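Local coordinates for serpin-ZX (Arabidopsis thaliana, PDB 3LE2), which inhibits target proteases such as metacaspase-9 through cleavage of its reactive center loop and covalent trapping, and limits programmed cell death, at residues 275-280 / 362-367; 238-243 / 368-373; 188-193 / 200-205. One frame throughout, in Å; residues are numbered along the deposited sequence.

The three contacts lie on the same side of the molecular centre, where the strands that follow the reactive center loop enter the serpin body. Contacts 1 and 3 belong to one layer, because strands 277-289 and 200-207 are direct neighbours; the centres of the two contacts are about 12 Å apart. Contact 2, also about 12 Å from contact 1 between centres, lies in the strand layer beneath, where Phe364 of contact 1 packs on Phe240 and Leu242. Contacts 2 and 3 are about 17 Å apart between centres and meet where the Phe193 ring touches His368 and Pro369. The loop's last residues form part of contact 1, but all three contacts lie away from the reactive bond between Arg353 and Gly354.

Contact 1 (275-280 / 362-367); sequences REFKIP and IDFVAD
Ile362 and Arg275 open a short parallel pairing in which the chain leaving the reactive center loop joins the small sheet known in serpins as sheet C. The carbonyl O of Ile362 accepts a hydrogen bond from Arg275 N at 2.8 Å, at the corner where the chain turns into strand 277-289. Asp363, the last residue of the reactive center loop, grips this corner with both carboxylate oxygens. Its CG stands beside its own backbone N and anti to the carbonyl carbon (chi1 -68°), and OD1 accepts a short hydrogen bond, 2.6 Å, from Glu276 N, which approaches from above the carboxylate plane. OD2 makes a salt bridge with Arg275 NH2 at 3.1 Å. Guanidinium and carboxylate planes are turned 67° apart, and OD2 lies over one face of the guanidinium, so the attraction is one of charge without an N-H aimed at the oxygen. Phe364 carries the regular part of the ladder: its N donates to Glu276 O and its O accepts from Lys278 N, both at 2.9 Å. Its side chain, on the same face of the sheet as Phe277, is touched at the ring edge by Ile279 CD1, 3.8 Å from CD2, while CB meets Phe277 CD1. This face packs on Val214 and Leu223 of strands 212-217 and 220-226. Val365 points to the other face, where CG2 lies 3.7 Å from Glu276 CB and CG1 rests against Lys278 CB; on this face Lys278 NZ and Glu276 OE1 form a long salt bridge within their own segment. At Ala366, the centre of an inverse gamma turn, the ladder ends: its N donates to Lys278 O, its CB faces Pro280, and its carbonyl O lies 3.2 Å from Pro280 CD.

Contact 2 (238-243 / 368-373); sequences MYFYLP and HPFLLV
Tyr239 and Val373 start an antiparallel ladder whose two strand axes run at 161° to each other and approach to 4.6 Å. Both are hydrogen-bonded in each direction, Tyr239 N reaching Val373 O at 2.7 Å, and the same reciprocal pair of hydrogen bonds recurs at Tyr241 and Leu371, where Tyr241 N lies 3.0 Å from Leu371 O. Between them Phe240 and Leu372 form the non-hydrogen-bonded pair. On the sheet face that carries Tyr241, Tyr241 CE2 lies 3.4 Å from Val373 CG2, the two side chains crossing obliquely, while Tyr241 CB and Leu371 CB face each other across the pair. Tyr239 OH finds its partner beyond the ladder, in Asn377. These are central strands of the antiparallel sheet B of the serpin fold: strand 220-226 bonds to the outer edge of strand 236-243, strand 382-388 to that of 370-376, and helix 249-258 covers Leu371. On the sheet face that carries Phe240, that ring and Phe370 lie side by side, pointing the same way, with Phe240 CD1 3.4 Å from Phe370 CE2 and the planes inclined at 42°. With CG between its backbone N and carbonyl carbon (chi1 50°), the Phe370 ring is set beside that of Phe240. At the far end His368 NE2 donates a nearly straight hydrogen bond of 2.8 Å to Pro243 O, which lies in the plane of the imidazole. This bond helps to fix the ring, over one face of which Leu242 CD1 sits, 3.9 Å from the ring centroid, in a CH-pi contact.

Contact 3 (188-193 / 200-205); sequences TQEGEF and KVTAPF
Phe205 lies against Gly191 on the inner face of an antiparallel beta hairpin. With no side chain at Gly191, the ring reaches the backbone itself: CD2 lies 3.8 Å from Gly191 CA, and Gly191 O is met at the ring edge, in its plane, 3.6 Å from CE2. Farther along, Phe205 CZ touches Phe193 CD1 at 4.1 Å, the two side chains crossing at about a right angle, and Val201 CG2 packs on Phe193 CB. Hydrogen bonds pair Gln189 with Phe205, Gly191 with Ala203 and Phe193 with Val201, although Gly191 N to Ala203 O is weak. The outer face is polar and open to solvent. There Thr202 OG1 donates to Glu192 OE2 at 2.6 Å, using the syn lone pair of that oxygen, while Thr202 CG2 rests 3.6 Å from Glu190 CB. Glu190 bends back at chi2 (-57°), which brings CD over the backbone between Ala203 and Pro204, and a water linked to its OE1 also donates to Thr202 O. Strand 277-289 runs along the opposite edge of strand 200-207, its Lys278 and Pro280 packing on Phe205, and Phe193 reaches inward to Pro369 and Pro391.

Contact 1 (275-280 / 362-367)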
loop_
_atom_site.group_PDB
_atom_site.type_symbol
_atom_site.label_atom_id
_atom_site.label_comp_id
_atom_site.label_asym_id
_atom_site.label_seq_id
_atom_site.Cartn_x
_atom_site.Cartn_y
_atom_site.Cartn_z
ATOM N N ARG A 275 -25.667 -14.414 -5.947
ATOM C CA ARG A 275 -26.804 -14.799 -5.127
ATOM C C ARG A 275 -26.628 -14.214 -3.719
ATOM O O ARG A 275 -27.282 -13.240 -3.347
ATOM C CB ARG A 275 -26.979 -16.317 -5.090
ATOM C CG ARG A 275 -27.878 -16.761 -3.956
ATOM C CD ARG A 275 -28.373 -18.171 -4.133
ATOM N NE ARG A 275 -27.299 -19.151 -4.128
ATOM C CZ ARG A 275 -26.882 -19.804 -3.050
ATOM N NH1 ARG A 275 -27.438 -19.569 -1.867
ATOM N NH2 ARG A 275 -25.901 -20.691 -3.160
ATOM N N GLU A 276 -25.729 -14.800 -2.944
ATOM C CA GLU A 276 -25.352 -14.215 -1.667
ATOM C C GLU A 276 -24.099 -13.364 -1.810
ATOM O O GLU A 276 -23.083 -13.827 -2.334
ATOM C CB GLU A 276 -25.134 -15.301 -0.623
ATOM C CG GLU A 276 -26.325 -15.509 0.270
ATOM C CD GLU A 276 -25.900 -15.847 1.678
ATOM O OE1 GLU A 276 -25.799 -14.917 2.513
ATOM O OE2 GLU A 276 -25.645 -17.042 1.943
ATOM N N PHE A 277 -24.185 -12.123 -1.341
ATOM C CA PHE A 277 -23.104 -11.152 -1.488
ATOM C C PHE A 277 -22.942 -10.286 -0.241
ATOM O O PHE A 277 -23.753 -9.396 0.006
ATOM C CB PHE A 277 -23.369 -10.250 -2.689
ATOM C CG PHE A 277 -22.257 -9.295 -2.983
ATOM C CD1 PHE A 277 -21.010 -9.760 -3.351
ATOM C CD2 PHE A 277 -22.462 -7.934 -2.903
ATOM C CE1 PHE A 277 -19.978 -8.883 -3.620
ATOM C CE2 PHE A 277 -21.441 -7.050 -3.172
ATOM C CZ PHE A 277 -20.197 -7.523 -3.533
ATOM N N LYS A 278 -21.893 -10.542 0.538
ATOM C CA LYS A 278 -21.713 -9.835 1.805
ATOM C C LYS A 278 -20.298 -9.306 2.002
ATOM O O LYS A 278 -19.331 -10.070 1.983
ATOM C CB LYS A 278 -22.095 -10.740 2.976
ATOM C CG LYS A 278 -23.556 -11.149 2.999
ATOM C CD LYS A 278 -24.468 -9.958 3.253
ATOM C CE LYS A 278 -25.935 -10.359 3.160
ATOM N NZ LYS A 278 -26.258 -11.490 4.082
ATOM N N ILE A 279 -20.197 -7.999 2.223
ATOM C CA ILE A 279 -18.915 -7.335 2.448
ATOM C C ILE A 279 -18.890 -6.612 3.808
ATOM O O ILE A 279 -19.679 -5.690 4.043
ATOM C CB ILE A 279 -18.635 -6.311 1.324
ATOM C CG1 ILE A 279 -18.740 -6.986 -0.035
ATOM C CG2 ILE A 279 -17.256 -5.706 1.468
ATOM C CD1 ILE A 279 -17.799 -8.167 -0.182
ATOM N N PRO A 280 -17.977 -7.012 4.710
ATOM C CA PRO A 280 -17.938 -6.294 5.991
ATOM C C PRO A 280 -17.426 -4.877 5.826
ATOM O O PRO A 280 -16.495 -4.654 5.042
ATOM C CB PRO A 280 -16.927 -7.100 6.806
ATOM C CG PRO A 280 -16.039 -7.733 5.781
ATOM C CD PRO A 280 -16.983 -8.099 4.661
ATOM N N ILE A 362 -23.367 -16.745 -8.362
ATOM C CA ILE A 362 -22.189 -17.006 -7.560
ATOM C C ILE A 362 -22.316 -16.292 -6.221
ATOM O O ILE A 362 -22.995 -15.271 -6.115
ATOM C CB ILE A 362 -20.920 -16.530 -8.303
ATOM C CG1 ILE A 362 -19.695 -17.297 -7.841
ATOM C CG2 ILE A 362 -20.692 -15.044 -8.115
ATOM C CD1 ILE A 362 -18.443 -16.795 -8.485
ATOM N N ASP A 363 -21.687 -16.852 -5.193
ATOM C CA ASP A 363 -21.648 -16.206 -3.883
ATOM C C ASP A 363 -20.276 -15.607 -3.614
ATOM O O ASP A 363 -19.242 -16.165 -3.998
ATOM C CB ASP A 363 -21.998 -17.180 -2.749
ATOM C CG ASP A 363 -23.453 -17.628 -2.783
ATOM O OD1 ASP A 363 -24.295 -16.914 -3.362
ATOM O OD2 ASP A 363 -23.751 -18.702 -2.225
ATOM N N PHE A 364 -20.282 -14.454 -2.962
ATOM C CA PHE A 364 -19.070 -13.898 -2.416
ATOM C C PHE A 364 -19.447 -13.363 -1.032
ATOM O O PHE A 364 -19.974 -12.259 -0.897
ATOM C CB PHE A 364 -18.518 -12.798 -3.323
ATOM C CG PHE A 364 -17.138 -12.341 -2.941
ATOM C CD1 PHE A 364 -16.018 -12.899 -3.538
ATOM C CD2 PHE A 364 -16.961 -11.367 -1.967
ATOM C CE1 PHE A 364 -14.741 -12.494 -3.179
ATOM C CE2 PHE A 364 -15.690 -10.945 -1.602
ATOM C CZ PHE A 364 -14.578 -11.514 -2.212
ATOM N N VAL A 365 -19.216 -14.174 -0.008
ATOM C CA VAL A 365 -19.596 -13.804 1.354
ATOM C C VAL A 365 -18.352 -13.713 2.229
ATOM O O VAL A 365 -17.779 -14.724 2.620
ATOM C CB VAL A 365 -20.608 -14.803 1.947
ATOM C CG1 VAL A 365 -20.904 -14.470 3.422
ATOM C CG2 VAL A 365 -21.887 -14.803 1.112
ATOM N N ALA A 366 -17.921 -12.492 2.507
ATOM C CA ALA A 366 -16.631 -12.292 3.143
ATOM C C ALA A 366 -16.788 -12.249 4.657
ATOM O O ALA A 366 -16.514 -11.234 5.301
ATOM C CB ALA A 366 -15.991 -11.017 2.635
ATOM N N ASP A 367 -17.241 -13.362 5.219
ATOM C CA ASP A 367 -17.466 -13.448 6.646
ATOM C C ASP A 367 -16.276 -14.093 7.331
ATOM O O ASP A 367 -16.408 -14.679 8.403
ATOM C CB ASP A 367 -18.732 -14.252 6.922
ATOM C CG ASP A 367 -18.619 -15.683 6.452
ATOM O OD1 ASP A 367 -17.621 -16.020 5.777
ATOM O OD2 ASP A 367 -19.528 -16.480 6.755
#

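Contact 2 (238-243 / 368-373)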
loop_
_atom_site.group_PDB
_atom_site.type_symbol
_atom_site.label_atom_id
_atom_site.label_comp_id
_atom_site.label_asym_id
_atom_site.label_seq_id
_atom_site.Cartn_x
_atom_site.Cartn_y
_atom_site.Cartn_z
ATOM N N MET A 238 -10.371 -1.766 -5.774
ATOM C CA MET A 238 -9.962 -2.547 -4.617
ATOM C C MET A 238 -10.321 -3.988 -4.901
ATOM O O MET A 238 -11.408 -4.288 -5.395
ATOM C CB MET A 238 -10.629 -2.052 -3.311
ATOM C CG MET A 238 -10.334 -2.939 -2.083
ATOM S SD MET A 238 -11.081 -2.370 -0.539
ATOM C CE MET A 238 -9.944 -1.052 -0.094
ATOM N N TYR A 239 -9.388 -4.878 -4.614
ATOM C CA TYR A 239 -9.606 -6.284 -4.845
ATOM C C TYR A 239 -9.619 -7.023 -3.522
ATOM O O TYR A 239 -8.822 -6.719 -2.612
ATOM C CB TYR A 239 -8.531 -6.839 -5.791
ATOM C CG TYR A 239 -8.628 -6.227 -7.173
ATOM C CD1 TYR A 239 -9.585 -6.662 -8.086
ATOM C CD2 TYR A 239 -7.792 -5.188 -7.543
ATOM C CE1 TYR A 239 -9.699 -6.073 -9.338
ATOM C CE2 TYR A 239 -7.884 -4.612 -8.783
ATOM C CZ TYR A 239 -8.835 -5.053 -9.683
ATOM O OH TYR A 239 -8.895 -4.450 -10.914
ATOM N N PHE A 240 -10.548 -7.973 -3.422
ATOM C CA PHE A 240 -10.711 -8.810 -2.238
ATOM C C PHE A 240 -10.386 -10.240 -2.624
ATOM O O PHE A 240 -10.968 -10.767 -3.568
ATOM C CB PHE A 240 -12.151 -8.753 -1.730
ATOM C CG PHE A 240 -12.607 -7.375 -1.336
ATOM C CD1 PHE A 240 -12.821 -7.058 -0.008
ATOM C CD2 PHE A 240 -12.827 -6.398 -2.299
ATOM C CE1 PHE A 240 -13.240 -5.799 0.362
ATOM C CE2 PHE A 240 -13.246 -5.136 -1.937
ATOM C CZ PHE A 240 -13.452 -4.836 -0.603
ATOM N N TYR A 241 -9.447 -10.847 -1.900
ATOM C CA TYR A 241 -9.051 -12.221 -2.140
ATOM C C TYR A 241 -9.513 -13.071 -0.976
ATOM O O TYR A 241 -8.939 -13.017 0.118
ATOM C CB TYR A 241 -7.539 -12.336 -2.345
ATOM C CG TYR A 241 -7.027 -11.389 -3.405
ATOM C CD1 TYR A 241 -6.677 -11.845 -4.687
ATOM C CD2 TYR A 241 -6.899 -10.032 -3.133
ATOM C CE1 TYR A 241 -6.209 -10.956 -5.665
ATOM C CE2 TYR A 241 -6.436 -9.142 -4.092
ATOM C CZ TYR A 241 -6.094 -9.599 -5.349
ATOM O OH TYR A 241 -5.643 -8.682 -6.269
ATOM N N LEU A 242 -10.549 -13.863 -1.240
ATOM C CA LEU A 242 -11.282 -14.589 -0.218
ATOM C C LEU A 242 -11.078 -16.109 -0.298
ATOM O O LEU A 242 -11.609 -16.764 -1.183
ATOM C CB LEU A 242 -12.764 -14.253 -0.359
ATOM C CG LEU A 242 -13.755 -14.747 0.693
ATOM C CD1 LEU A 242 -13.482 -14.081 2.027
ATOM C CD2 LEU A 242 -15.189 -14.475 0.239
ATOM N N PRO A 243 -10.313 -16.679 0.645
ATOM C CA PRO A 243 -10.142 -18.135 0.690
ATOM C C PRO A 243 -11.493 -18.809 0.863
ATOM O O PRO A 243 -12.378 -18.213 1.474
ATOM C CB PRO A 243 -9.326 -18.354 1.964
ATOM C CG PRO A 243 -8.707 -17.039 2.268
ATOM C CD PRO A 243 -9.672 -16.011 1.787
ATOM N N HIS A 368 -15.115 -14.001 6.696
ATOM C CA HIS A 368 -13.881 -14.493 7.290
ATOM C C HIS A 368 -12.713 -13.757 6.642
ATOM O O HIS A 368 -12.918 -13.021 5.683
ATOM C CB HIS A 368 -13.767 -16.010 7.142
ATOM C CG HIS A 368 -13.963 -16.497 5.743
ATOM N ND1 HIS A 368 -15.206 -16.570 5.148
ATOM C CD2 HIS A 368 -13.078 -16.952 4.822
ATOM C CE1 HIS A 368 -15.080 -17.039 3.919
ATOM N NE2 HIS A 368 -13.798 -17.281 3.697
ATOM N N PRO A 369 -11.495 -13.913 7.188
ATOM C CA PRO A 369 -10.346 -13.118 6.725
ATOM C C PRO A 369 -10.008 -13.233 5.239
ATOM O O PRO A 369 -9.995 -14.316 4.660
ATOM C CB PRO A 369 -9.194 -13.638 7.585
ATOM C CG PRO A 369 -9.879 -14.028 8.862
ATOM C CD PRO A 369 -11.174 -14.662 8.412
ATOM N N PHE A 370 -9.719 -12.082 4.645
ATOM C CA PHE A 370 -9.416 -11.979 3.233
ATOM C C PHE A 370 -8.267 -11.005 3.033
ATOM O O PHE A 370 -7.967 -10.208 3.927
ATOM C CB PHE A 370 -10.652 -11.522 2.448
ATOM C CG PHE A 370 -11.347 -10.294 3.019
ATOM C CD1 PHE A 370 -12.342 -10.425 3.978
ATOM C CD2 PHE A 370 -11.050 -9.025 2.548
ATOM C CE1 PHE A 370 -13.007 -9.303 4.498
ATOM C CE2 PHE A 370 -11.710 -7.894 3.060
ATOM C CZ PHE A 370 -12.695 -8.037 4.034
ATOM N N LEU A 371 -7.614 -11.091 1.876
ATOM C CA LEU A 371 -6.588 -10.127 1.519
ATOM C C LEU A 371 -7.212 -8.974 0.779
ATOM O O LEU A 371 -8.308 -9.091 0.234
ATOM C CB LEU A 371 -5.514 -10.745 0.627
ATOM C CG LEU A 371 -4.514 -11.665 1.309
ATOM C CD1 LEU A 371 -3.596 -12.279 0.272
ATOM C CD2 LEU A 371 -3.723 -10.889 2.373
ATOM N N LEU A 372 -6.502 -7.849 0.782
ATOM C CA LEU A 372 -6.929 -6.626 0.121
ATOM C C LEU A 372 -5.800 -6.107 -0.740
ATOM O O LEU A 372 -4.639 -6.123 -0.325
ATOM C CB LEU A 372 -7.242 -5.538 1.152
ATOM C CG LEU A 372 -8.496 -5.634 2.010
ATOM C CD1 LEU A 372 -8.570 -4.405 2.905
ATOM C CD2 LEU A 372 -9.717 -5.746 1.122
ATOM N N VAL A 373 -6.145 -5.616 -1.927
ATOM C CA VAL A 373 -5.176 -4.957 -2.800
ATOM C C VAL A 373 -5.834 -3.758 -3.506
ATOM O O VAL A 373 -6.927 -3.873 -4.054
ATOM C CB VAL A 373 -4.577 -5.939 -3.849
ATOM C CG1 VAL A 373 -3.649 -5.208 -4.814
ATOM C CG2 VAL A 373 -3.834 -7.081 -3.154
#

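Contact 3 (188-193 / 200-205)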
loop_
_atom_site.group_PDB
_atom_site.type_symbol
_atom_site.label_atom_id
_atom_site.label_comp_id
_atom_site.label_asym_id
_atom_site.label_seq_id
_atom_site.Cartn_x
_atom_site.Cartn_y
_atom_site.Cartn_z
ATOM N N THR A 188 -27.430 -2.725 4.715
ATOM C CA THR A 188 -26.411 -3.158 5.655
ATOM C C THR A 188 -27.073 -3.778 6.886
ATOM O O THR A 188 -27.998 -3.199 7.451
ATOM C CB THR A 188 -25.536 -1.982 6.079
ATOM O OG1 THR A 188 -24.992 -1.356 4.912
ATOM C CG2 THR A 188 -24.412 -2.450 7.002
ATOM N N GLN A 189 -26.604 -4.954 7.291
ATOM C CA GLN A 189 -27.181 -5.659 8.430
ATOM C C GLN A 189 -26.067 -6.304 9.243
ATOM O O GLN A 189 -24.984 -6.556 8.720
ATOM C CB GLN A 189 -28.172 -6.732 7.956
ATOM C CG GLN A 189 -29.379 -6.187 7.172
ATOM C CD GLN A 189 -30.305 -5.298 8.014
ATOM O OE1 GLN A 189 -30.497 -5.531 9.213
ATOM N NE2 GLN A 189 -30.889 -4.280 7.380
ATOM N N GLU A 190 -26.325 -6.562 10.521
ATOM C CA GLU A 190 -25.349 -7.248 11.365
ATOM C C GLU A 190 -25.206 -8.701 10.918
ATOM O O GLU A 190 -26.136 -9.277 10.350
ATOM C CB GLU A 190 -25.748 -7.177 12.847
ATOM C CG GLU A 190 -25.843 -5.761 13.402
ATOM C CD GLU A 190 -24.550 -4.970 13.249
ATOM O OE1 GLU A 190 -23.602 -5.189 14.037
ATOM O OE2 GLU A 190 -24.486 -4.114 12.344
ATOM N N GLY A 191 -24.032 -9.285 11.166
ATOM C CA GLY A 191 -23.735 -10.648 10.746
ATOM C C GLY A 191 -22.473 -11.177 11.409
ATOM O O GLY A 191 -21.705 -10.415 11.976
ATOM N N GLU A 192 -22.253 -12.482 11.335
ATOM C CA GLU A 192 -21.108 -13.098 12.000
ATOM C C GLU A 192 -19.836 -13.115 11.146
ATOM O O GLU A 192 -19.836 -13.600 10.012
ATOM C CB GLU A 192 -21.456 -14.525 12.450
ATOM C CG GLU A 192 -22.561 -14.582 13.520
ATOM C CD GLU A 192 -22.304 -13.641 14.711
ATOM O OE1 GLU A 192 -21.411 -13.942 15.537
ATOM O OE2 GLU A 192 -23.002 -12.604 14.835
ATOM N N PHE A 193 -18.753 -12.581 11.700
ATOM C CA PHE A 193 -17.438 -12.711 11.086
ATOM C C PHE A 193 -16.660 -13.776 11.860
ATOM O O PHE A 193 -16.651 -13.780 13.094
ATOM C CB PHE A 193 -16.698 -11.369 11.098
ATOM C CG PHE A 193 -15.389 -11.388 10.354
ATOM C CD1 PHE A 193 -15.319 -10.978 9.031
ATOM C CD2 PHE A 193 -14.232 -11.824 10.975
ATOM C CE1 PHE A 193 -14.125 -11.004 8.354
ATOM C CE2 PHE A 193 -13.032 -11.853 10.299
ATOM C CZ PHE A 193 -12.975 -11.447 8.990
ATOM N N LYS A 200 -16.245 -16.095 16.832
ATOM C CA LYS A 200 -17.012 -15.277 15.904
ATOM C C LYS A 200 -17.315 -13.933 16.575
ATOM O O LYS A 200 -17.269 -13.828 17.803
ATOM C CB LYS A 200 -18.334 -15.970 15.529
ATOM C CG LYS A 200 -18.210 -17.341 14.866
ATOM C CD LYS A 200 -18.031 -18.465 15.883
ATOM C CE LYS A 200 -18.326 -19.849 15.276
ATOM N NZ LYS A 200 -17.405 -20.255 14.163
ATOM N N VAL A 201 -17.631 -12.920 15.768
ATOM C CA VAL A 201 -18.020 -11.595 16.256
ATOM C C VAL A 201 -19.091 -11.003 15.347
ATOM O O VAL A 201 -19.138 -11.317 14.158
ATOM C CB VAL A 201 -16.826 -10.619 16.311
ATOM C CG1 VAL A 201 -15.871 -11.001 17.442
ATOM C CG2 VAL A 201 -16.104 -10.558 14.952
ATOM N N THR A 202 -19.953 -10.153 15.900
ATOM C CA THR A 202 -21.047 -9.567 15.129
ATOM C C THR A 202 -20.628 -8.231 14.530
ATOM O O THR A 202 -20.135 -7.352 15.236
ATOM C CB THR A 202 -22.305 -9.366 15.996
ATOM O OG1 THR A 202 -22.748 -10.636 16.483
ATOM C CG2 THR A 202 -23.418 -8.738 15.182
ATOM N N ALA A 203 -20.832 -8.073 13.228
ATOM C CA ALA A 203 -20.339 -6.899 12.524
ATOM C C ALA A 203 -21.261 -6.493 11.363
ATOM O O ALA A 203 -22.004 -7.323 10.834
ATOM C CB ALA A 203 -18.911 -7.160 12.023
ATOM N N PRO A 204 -21.226 -5.206 10.977
ATOM C CA PRO A 204 -22.006 -4.715 9.832
ATOM C C PRO A 204 -21.472 -5.248 8.488
ATOM O O PRO A 204 -20.322 -4.990 8.126
ATOM C CB PRO A 204 -21.822 -3.185 9.892
ATOM C CG PRO A 204 -21.018 -2.895 11.131
ATOM C CD PRO A 204 -20.393 -4.156 11.591
ATOM N N PHE A 205 -22.306 -5.989 7.766
ATOM C CA PHE A 205 -21.991 -6.438 6.418
ATOM C C PHE A 205 -22.835 -5.688 5.393
ATOM O O PHE A 205 -24.064 -5.682 5.484
ATOM C CB PHE A 205 -22.277 -7.929 6.264
ATOM C CG PHE A 205 -21.224 -8.828 6.856
ATOM C CD1 PHE A 205 -20.132 -9.229 6.099
ATOM C CD2 PHE A 205 -21.343 -9.299 8.154
ATOM C CE1 PHE A 205 -19.179 -10.078 6.618
ATOM C CE2 PHE A 205 -20.377 -10.151 8.691
ATOM C CZ PHE A 205 -19.293 -10.540 7.920
HETATM O O HOH W 1 -21.468 -4.459 15.138
#